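Side-chain contact in nonsense-mediated mRNA decay protein 2 (Saccharomyces cerevisiae, PDB 4LUN), which acts in the nonsense-mediated decay of mRNAs containing premature stop codons, the chain here being its N-terminal MIF4G domain: residues Lys42-Lys45 and Lys46-Lys50. Sequence-based numbering, arbitrary orientation.
Sequences KKLK and KGFVK
Leu44 and Phe48 run alongside one another in the same direction, with the CD2 methyl of Leu44 3.8 Å from Phe48 CE1. The methyl abuts the rim of the phenyl ring, almost level with it, so neither face of the ring is used by the leucine. In Phe48, a chi1 of -60° sets CG opposite the carbonyl carbon, which turns the ring back toward Leu44. The pair lies where helix 34-44 passes into the loop leading to helix 52-60, within the N-terminal MIF4G domain, a HEAT-repeat-like array of helices. The exit is a type I beta turn from Leu44 to Gly47, closed by Gly47 N donating to Leu44 O at 2.9 Å; the donor nitrogen sits 44° out of the carbonyl plane. One residue earlier, Lys46 N makes a longer bond of 3.3 Å to Lys43 O, rising more steeply from the plane, at 68°. The aliphatic part of Lys46 passes the same oxygen, its CG 3.4 Å from Lys43 O. Gly47 leaves helical geometry with a positive phi, and glycine suits its backbone angles, at which a beta carbon would press against the preceding carbonyl oxygen. Both apolar side chains are buried: Leu44 reaches Val76 of helix 69-81 and Leu56 of helix 52-60, while Phe48 packs on Leu80 of helix 69-81 and on Ile96 and Ile97 of helix 87-104. The ammonium of Lys43 is salt-bridged to Asp59.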
loop_
_atom_site.group_PDB
_atom_site.type_symbol
_atom_site.label_atom_id
_atom_site.label_comp_id
_atom_site.label_asym_id
_atom_site.label_seq_id
_atom_site.Cartn_x
_atom_site.Cartn_y
_atom_site.Cartn_z
ATOM N N LYS A 42 -26.009 -4.841 5.073
ATOM C CA LYS A 42 -25.667 -5.557 6.297
ATOM C C LYS A 42 -24.622 -6.632 6.048
ATOM O O LYS A 42 -23.741 -6.858 6.876
ATOM C CB LYS A 42 -26.911 -6.185 6.932
ATOM C CG LYS A 42 -27.658 -5.253 7.860
ATOM C CD LYS A 42 -28.759 -5.993 8.605
ATOM C CE LYS A 42 -30.102 -5.825 7.920
ATOM N NZ LYS A 42 -31.144 -6.707 8.528
ATOM N N LYS A 43 -24.726 -7.302 4.908
ATOM C CA LYS A 43 -23.747 -8.318 4.546
ATOM C C LYS A 43 -22.370 -7.686 4.283
ATOM O O LYS A 43 -21.342 -8.217 4.716
ATOM C CB LYS A 43 -24.231 -9.123 3.338
ATOM C CG LYS A 43 -23.825 -10.589 3.380
ATOM C CD LYS A 43 -24.424 -11.362 2.218
ATOM C CE LYS A 43 -25.898 -11.655 2.443
ATOM N NZ LYS A 43 -26.627 -11.790 1.148
ATOM N N LEU A 44 -22.359 -6.544 3.597
ATOM C CA LEU A 44 -21.115 -5.809 3.336
ATOM C C LEU A 44 -20.436 -5.412 4.643
ATOM O O LEU A 44 -19.216 -5.547 4.793
ATOM C CB LEU A 44 -21.390 -4.543 2.514
ATOM C CG LEU A 44 -21.664 -4.650 1.015
ATOM C CD1 LEU A 44 -21.919 -3.262 0.432
ATOM C CD2 LEU A 44 -20.511 -5.332 0.293
ATOM N N LYS A 45 -21.246 -4.926 5.580
ATOM C CA LYS A 45 -20.780 -4.390 6.852
ATOM C C LYS A 45 -20.166 -5.428 7.775
ATOM O O LYS A 45 -19.527 -5.073 8.765
ATOM C CB LYS A 45 -21.923 -3.682 7.582
ATOM C CG LYS A 45 -21.950 -2.188 7.373
ATOM C CD LYS A 45 -23.158 -1.566 8.047
ATOM C CE LYS A 45 -23.114 -0.055 7.933
ATOM N NZ LYS A 45 -24.475 0.546 7.926
ATOM N N LYS A 46 -20.357 -6.706 7.475
ATOM C CA LYS A 46 -19.718 -7.721 8.298
ATOM C C LYS A 46 -18.238 -7.826 7.925
ATOM O O LYS A 46 -17.449 -8.449 8.637
ATOM C CB LYS A 46 -20.426 -9.071 8.183
ATOM C CG LYS A 46 -19.823 -10.019 7.173
ATOM C CD LYS A 46 -19.917 -11.449 7.684
ATOM C CE LYS A 46 -19.138 -12.406 6.800
ATOM N NZ LYS A 46 -18.643 -13.575 7.583
ATOM N N GLY A 47 -17.868 -7.198 6.809
ATOM C CA GLY A 47 -16.471 -7.103 6.415
ATOM C C GLY A 47 -16.086 -8.047 5.295
ATOM O O GLY A 47 -16.771 -9.038 5.029
ATOM N N PHE A 48 -14.975 -7.737 4.630
ATOM C CA PHE A 48 -14.500 -8.571 3.540
ATOM C C PHE A 48 -13.572 -9.643 4.106
ATOM O O PHE A 48 -12.385 -9.398 4.334
ATOM C CB PHE A 48 -13.805 -7.722 2.464
ATOM C CG PHE A 48 -14.699 -6.668 1.848
ATOM C CD1 PHE A 48 -16.084 -6.763 1.940
ATOM C CD2 PHE A 48 -14.157 -5.580 1.181
ATOM C CE1 PHE A 48 -16.905 -5.797 1.380
ATOM C CE2 PHE A 48 -14.975 -4.610 0.612
ATOM C CZ PHE A 48 -16.349 -4.717 0.712
ATOM N N VAL A 49 -14.138 -10.818 4.366
ATOM C CA VAL A 49 -13.373 -11.955 4.858
ATOM C C VAL A 49 -13.621 -13.152 3.954
ATOM O O VAL A 49 -14.523 -13.129 3.116
ATOM C CB VAL A 49 -13.750 -12.333 6.308
ATOM C CG1 VAL A 49 -13.523 -11.155 7.252
ATOM C CG2 VAL A 49 -15.189 -12.817 6.376
ATOM N N LYS A 50 -12.817 -14.193 4.134
ATOM C CA LYS A 50 -12.866 -15.372 3.279
ATOM C C LYS A 50 -14.248 -16.013 3.269
ATOM O O LYS A 50 -14.868 -16.180 4.321
ATOM C CB LYS A 50 -11.817 -16.390 3.734
ATOM C CG LYS A 50 -11.259 -17.240 2.609
ATOM C CD LYS A 50 -11.678 -18.689 2.734
ATOM C CE LYS A 50 -10.940 -19.552 1.722
ATOM N NZ LYS A 50 -9.464 -19.519 1.941
#